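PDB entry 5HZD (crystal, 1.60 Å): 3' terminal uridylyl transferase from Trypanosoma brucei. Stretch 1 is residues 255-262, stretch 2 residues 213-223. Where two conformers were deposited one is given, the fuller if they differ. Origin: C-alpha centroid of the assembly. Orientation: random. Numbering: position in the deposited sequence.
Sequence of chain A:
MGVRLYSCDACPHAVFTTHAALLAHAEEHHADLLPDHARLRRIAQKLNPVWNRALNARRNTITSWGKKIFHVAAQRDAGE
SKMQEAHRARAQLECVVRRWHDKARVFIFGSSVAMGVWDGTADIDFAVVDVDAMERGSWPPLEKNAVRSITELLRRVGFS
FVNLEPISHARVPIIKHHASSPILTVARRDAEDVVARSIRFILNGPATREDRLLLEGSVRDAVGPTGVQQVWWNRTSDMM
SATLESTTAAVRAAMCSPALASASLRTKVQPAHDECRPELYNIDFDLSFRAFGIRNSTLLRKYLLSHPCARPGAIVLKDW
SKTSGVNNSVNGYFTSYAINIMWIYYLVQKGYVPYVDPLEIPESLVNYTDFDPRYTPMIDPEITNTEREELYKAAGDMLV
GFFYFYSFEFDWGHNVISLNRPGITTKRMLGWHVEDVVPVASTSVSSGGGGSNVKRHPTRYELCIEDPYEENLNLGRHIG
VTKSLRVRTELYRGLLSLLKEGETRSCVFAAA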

ATOM      1  N   MET A 255       0.411  -1.371 -28.794  1.00 18.16           N
ATOM      2  CA  MET A 255       1.872  -1.350 -28.622  1.00 18.01           C
ATOM      3  C   MET A 255       2.640  -1.918 -29.805  1.00 24.19           C
ATOM      4  O   MET A 255       3.866  -1.967 -29.768  1.00 25.41           O
ATOM      5  CB  MET A 255       2.284  -2.063 -27.327  1.00 20.97           C
ATOM      6  CG  MET A 255       1.893  -1.316 -26.048  1.00 19.45           C
ATOM      7  SD  MET A 255       2.524   0.377 -26.000  1.00 20.89           S
ATOM      8  CE  MET A 255       4.278   0.025 -26.140  1.00 17.68           C
ATOM      9  N   CYS A 256       1.947  -2.351 -30.859  1.00 23.89           N
ATOM     10  CA  CYS A 256       2.663  -2.911 -32.006  1.00 25.76           C
ATOM     11  C   CYS A 256       3.482  -1.815 -32.681  1.00 25.40           C
ATOM     12  O   CYS A 256       3.256  -0.621 -32.471  1.00 23.02           O
ATOM     13  CB  CYS A 256       1.723  -3.609 -33.005  1.00 23.29           C
ATOM     14  SG  CYS A 256       0.838  -2.488 -34.107  1.00 24.09           S
ATOM     15  N   SER A 257       4.472  -2.210 -33.466  1.00 26.67           N
ATOM     16  CA  SER A 257       5.211  -1.205 -34.203  1.00 29.03           C
ATOM     17  C   SER A 257       5.094  -1.479 -35.693  1.00 27.66           C
ATOM     18  O   SER A 257       5.855  -2.276 -36.259  1.00 28.32           O
ATOM     19  CB  SER A 257       6.667  -1.108 -33.734  1.00 40.65           C
ATOM     20  OG  SER A 257       7.156  -2.370 -33.331  1.00 49.49           O
ATOM     21  N   PRO A 258       4.131  -0.810 -36.348  1.00 27.45           N
ATOM     22  CA  PRO A 258       3.899  -1.060 -37.777  1.00 26.85           C
ATOM     23  C   PRO A 258       5.102  -0.688 -38.633  1.00 28.23           C
ATOM     24  O   PRO A 258       5.796   0.272 -38.333  1.00 30.97           O
ATOM     25  CB  PRO A 258       2.721  -0.134 -38.107  1.00 32.17           C
ATOM     26  CG  PRO A 258       2.106   0.224 -36.767  1.00 31.19           C
ATOM     27  CD  PRO A 258       3.249   0.240 -35.807  1.00 29.27           C
ATOM     28  N   ALA A 259       5.353  -1.460 -39.678  1.00 24.13           N
ATOM     29  CA  ALA A 259       6.390  -1.145 -40.643  1.00 27.23           C
ATOM     30  C   ALA A 259       5.707  -1.078 -41.987  1.00 30.51           C
ATOM     31  O   ALA A 259       5.618  -2.079 -42.705  1.00 35.26           O
ATOM     32  CB  ALA A 259       7.475  -2.215 -40.663  1.00 29.67           C
ATOM     33  N   LEU A 260       5.210   0.099 -42.329  1.00 27.85           N
ATOM     34  CA  LEU A 260       4.432   0.223 -43.535  1.00 25.88           C
ATOM     35  C   LEU A 260       5.390   0.429 -44.695  1.00 33.21           C
ATOM     36  O   LEU A 260       6.551   0.804 -44.507  1.00 36.55           O
ATOM     37  CB  LEU A 260       3.422   1.365 -43.397  1.00 23.14           C
ATOM     38  CG  LEU A 260       2.532   1.212 -42.152  1.00 22.65           C
ATOM     39  CD1 LEU A 260       1.505   2.328 -42.132  1.00 25.86           C
ATOM     40  CD2 LEU A 260       1.862  -0.151 -42.040  1.00 21.98           C
ATOM     41  N   ALA A 261       4.901   0.155 -45.890  1.00 23.27           N
ATOM     42  CA  ALA A 261       5.730   0.227 -47.099  1.00 24.84           C
ATOM     43  C   ALA A 261       5.938   1.672 -47.578  1.00 28.77           C
ATOM     44  O   ALA A 261       7.071   2.051 -47.894  1.00 30.02           O
ATOM     45  CB  ALA A 261       5.124  -0.626 -48.193  1.00 25.69           C
ATOM     46  N   SER A 262       4.858   2.468 -47.617  1.00 24.12           N
ATOM     47  CA  SER A 262       4.907   3.823 -48.199  1.00 25.34           C
ATOM     48  C   SER A 262       5.815   4.713 -47.388  1.00 24.04           C
ATOM     49  O   SER A 262       5.686   4.814 -46.178  1.00 23.36           O
ATOM     50  CB  SER A 262       3.509   4.471 -48.264  1.00 25.55           C
ATOM     51  OG  SER A 262       2.671   3.783 -49.174  1.00 25.79           O
TER
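Stretch 2 (213-223) LLLEGSVRDAV

Stretch 2 is helical throughout, continuing a helix that begins earlier in the chain, whereas stretch 1 has no regular secondary structure. The helix assignment rests on phi/psi values near -65/-40 from Leu213 to Ala222 and on a ladder of i to i+4 backbone hydrogen bonds, such as Gly217 N to Leu213 O at 2.9 Å and Ser218 N to Leu214 O at 2.9 Å. The ladder loosens toward Val223, whose N makes weak bonds to Val219 O at 3.3 Å and to Arg220 O at 3.4 Å. Stretch 1 is largely extended: psi lies between 88° and 161° from Cys256 to Leu260, then drops to -46° at Ala261.

The two stretches run in opposite directions. The nearest CA atoms pair Cys256 with Ala222 at 6.0 Å, Pro258 with Ser218 at 5.6 Å, and Leu260 with Leu214 at 5.9 Å. Two residues of extended chain thus keep step with four residues of helix, about one turn, which explains why Leu214, Ser218 and Ala222, all with CA-to-CB bonds directed toward stretch 1, recur along the contact. The buried surface, summed over both sides, is 382 Å².

Apolar contacts occupy both ends of this register. At one end, the CB of Cys256 lies 4.0 Å from the CB of Ala222, and the SG of Cys256 lies 4.2 Å from CG2 of Val219; Cys256 CB also approaches the helix backbone, 3.8 Å from Ser218 O. Pro258 continues the packing through its ring, with CG 3.6 Å from CD1 of Leu215. At the other end, Leu260 has a sideways CA-to-CB bond, but its chi1 m, chi2 t conformation brings CD2 nearer the helix, 3.9 Å from CB of Leu215 and 4.0 Å from CB of Leu214. Leu214 CD1 lies 3.9 Å from Ala261 CB, 3.6 Å from Ala261 N and 3.7 Å from Ala259 O.

Direct polar bonding is absent: no hydrogen bond joins the stretches without an intermediary. Ser218 OG comes within 3.5 Å of Pro258 CA, yet stays 4.1 Å from Ala259 N and 4.2 Å from Ser257 O, too far to bond either of these backbone groups.

Two waters span those gaps, and both bind the same serine hydroxyl. Water 1 accepts a hydrogen bond from Ala259 N at 2.7 Å and donates one to Leu214 O at 3.1 Å, while hydrogen-bonding Ser218 OG at 2.5 Å. Water 2 donates to Ser257 O at 2.9 Å and hydrogen-bonds Ser218 OG at 2.6 Å. The proton directions at the hydroxyl remain open. Through these bridges the helix engages backbone groups flanking Pro258 in sequence, so the middle of the contact combines a hydrated polar link with the proline's packing on Leu215. Ser218 was deposited in two conformers, and the distances quoted apply to the one given, with chi1 at -74° (m).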

ATOM      1  N   LEU A 213      -2.509  -4.100 -45.522  1.00 23.73           N
ATOM      2  CA  LEU A 213      -2.200  -5.478 -45.132  1.00 23.73           C
ATOM      3  C   LEU A 213      -1.054  -5.543 -44.137  1.00 23.10           C
ATOM      4  O   LEU A 213      -1.048  -6.396 -43.238  1.00 24.85           O
ATOM      5  CB  LEU A 213      -1.903  -6.356 -46.356  1.00 24.58           C
ATOM      6  CG  LEU A 213      -3.109  -6.627 -47.259  1.00 31.60           C
ATOM      7  CD1 LEU A 213      -2.644  -7.346 -48.514  1.00 37.07           C
ATOM      8  CD2 LEU A 213      -4.144  -7.459 -46.534  1.00 31.33           C
ATOM      9  N   LEU A 214      -0.103  -4.627 -44.261  1.00 22.95           N
ATOM     10  CA  LEU A 214       1.022  -4.595 -43.338  1.00 22.41           C
ATOM     11  C   LEU A 214       0.567  -4.156 -41.959  1.00 21.69           C
ATOM     12  O   LEU A 214       0.988  -4.732 -40.952  1.00 21.78           O
ATOM     13  CB  LEU A 214       2.159  -3.694 -43.873  1.00 22.54           C
ATOM     14  CG  LEU A 214       2.957  -4.322 -45.020  1.00 24.10           C
ATOM     15  CD1 LEU A 214       3.899  -3.308 -45.713  1.00 24.40           C
ATOM     16  CD2 LEU A 214       3.745  -5.506 -44.500  1.00 30.05           C
ATOM     17  N   LEU A 215      -0.287  -3.134 -41.880  1.00 21.46           N
ATOM     18  CA  LEU A 215      -0.745  -2.678 -40.567  1.00 20.75           C
ATOM     19  C   LEU A 215      -1.565  -3.768 -39.890  1.00 20.62           C
ATOM     20  O   LEU A 215      -1.389  -4.050 -38.696  1.00 20.06           O
ATOM     21  CB  LEU A 215      -1.557  -1.383 -40.681  1.00 20.72           C
ATOM     22  CG  LEU A 215      -2.143  -0.798 -39.392  1.00 22.90           C
ATOM     23  CD1 LEU A 215      -1.066  -0.640 -38.299  1.00 25.17           C
ATOM     24  CD2 LEU A 215      -2.896   0.525 -39.609  1.00 23.50           C
ATOM     25  N   GLU A 216      -2.482  -4.372 -40.641  1.00 21.16           N
ATOM     26  CA  GLU A 216      -3.306  -5.438 -40.061  1.00 21.13           C
ATOM     27  C   GLU A 216      -2.428  -6.596 -39.598  1.00 21.04           C
ATOM     28  O   GLU A 216      -2.678  -7.201 -38.533  1.00 21.19           O
ATOM     29  CB  GLU A 216      -4.325  -5.935 -41.083  1.00 23.97           C
ATOM     30  CG  GLU A 216      -5.371  -4.909 -41.458  1.00 29.31           C
ATOM     31  CD  GLU A 216      -6.276  -5.387 -42.573  1.00 36.75           C
ATOM     32  OE1 GLU A 216      -6.613  -6.597 -42.580  1.00 37.74           O
ATOM     33  OE2 GLU A 216      -6.639  -4.557 -43.435  1.00 34.06           O
ATOM     34  N   GLY A 217      -1.407  -6.891 -40.394  1.00 21.43           N
ATOM     35  CA  GLY A 217      -0.435  -7.923 -40.076  1.00 25.78           C
ATOM     36  C   GLY A 217       0.292  -7.644 -38.775  1.00 25.33           C
ATOM     37  O   GLY A 217       0.496  -8.554 -37.971  1.00 27.82           O
ATOM     38  N   SER A 218       0.701  -6.391 -38.575  1.00 21.57           N
ATOM     39  CA  SER A 218       1.375  -5.988 -37.344  0.51 22.13           C
ATOM     40  C   SER A 218       0.489  -6.201 -36.135  1.00 23.93           C
ATOM     41  O   SER A 218       0.952  -6.664 -35.071  1.00 24.00           O
ATOM     42  CB  SER A 218       1.782  -4.515 -37.422  0.51 21.60           C
ATOM     43  OG  SER A 218       2.888  -4.357 -38.286  0.51 21.44           O
ATOM     44  N   VAL A 219      -0.782  -5.847 -36.279  1.00 19.19           N
ATOM     45  CA  VAL A 219      -1.724  -6.045 -35.185  1.00 18.79           C
ATOM     46  C   VAL A 219      -1.899  -7.536 -34.892  1.00 25.49           C
ATOM     47  O   VAL A 219      -1.820  -7.971 -33.727  1.00 24.04           O
ATOM     48  CB  VAL A 219      -3.067  -5.396 -35.486  1.00 21.62           C
ATOM     49  CG1 VAL A 219      -4.104  -5.817 -34.474  1.00 25.62           C
ATOM     50  CG2 VAL A 219      -2.903  -3.857 -35.498  1.00 21.75           C
ATOM     51  N   ARG A 220      -2.117  -8.322 -35.944  1.00 22.41           N
ATOM     52  CA  ARG A 220      -2.314  -9.766 -35.765  1.00 22.43           C
ATOM     53  C   ARG A 220      -1.104 -10.438 -35.138  1.00 24.01           C
ATOM     54  O   ARG A 220      -1.247 -11.334 -34.293  1.00 26.38           O
ATOM     55  CB  ARG A 220      -2.632 -10.442 -37.096  1.00 25.63           C
ATOM     56  CG  ARG A 220      -4.046 -10.164 -37.541  1.00 27.85           C
ATOM     57  CD  ARG A 220      -4.398 -10.820 -38.874  1.00 37.14           C
ATOM     58  NE  ARG A 220      -5.715 -10.372 -39.338  1.00 40.64           N
ATOM     59  CZ  ARG A 220      -6.874 -10.753 -38.801  1.00 44.65           C
ATOM     60  NH1 ARG A 220      -6.892 -11.609 -37.781  1.00 47.18           N
ATOM     61  NH2 ARG A 220      -8.019 -10.284 -39.292  1.00 43.84           N
ATOM     62  N   ASP A 221       0.082  -9.992 -35.516  1.00 23.97           N
ATOM     63  CA  ASP A 221       1.300 -10.607 -35.015  1.00 28.61           C
ATOM     64  C   ASP A 221       1.492 -10.277 -33.542  1.00 30.58           C
ATOM     65  O   ASP A 221       2.093 -11.065 -32.807  1.00 32.57           O
ATOM     66  CB  ASP A 221       2.522 -10.168 -35.816  1.00 34.12           C
ATOM     67  CG  ASP A 221       2.619 -10.859 -37.177  1.00 44.33           C
ATOM     68  OD1 ASP A 221       1.667 -11.573 -37.574  1.00 46.68           O
ATOM     69  OD2 ASP A 221       3.652 -10.675 -37.860  1.00 48.67           O
ATOM     70  N   ALA A 222       0.982  -9.122 -33.112  1.00 26.92           N
ATOM     71  CA  ALA A 222       1.138  -8.704 -31.716  1.00 23.29           C
ATOM     72  C   ALA A 222       0.247  -9.489 -30.788  1.00 28.80           C
ATOM     73  O   ALA A 222       0.613  -9.710 -29.632  1.00 35.86           O
ATOM     74  CB  ALA A 222       0.871  -7.198 -31.557  1.00 27.30           C
ATOM     75  N   VAL A 223      -0.930  -9.898 -31.255  1.00 23.13           N
ATOM     76  CA  VAL A 223      -1.910 -10.464 -30.336  1.00 25.33           C
ATOM     77  C   VAL A 223      -2.061 -11.971 -30.492  1.00 34.05           C
ATOM     78  O   VAL A 223      -2.618 -12.639 -29.620  1.00 37.40           O
ATOM     79  CB  VAL A 223      -3.277  -9.770 -30.474  1.00 23.78           C
ATOM     80  CG1 VAL A 223      -3.120  -8.264 -30.165  1.00 27.51           C
ATOM     81  CG2 VAL A 223      -3.837  -9.950 -31.887  1.00 23.66           C
TER
HETATM   82  O   HOH W   1       3.793  -3.494 -40.414  1.00 40.52           O
HETATM   83  O   HOH W   2       5.143  -4.961 -37.077  1.00 43.05           O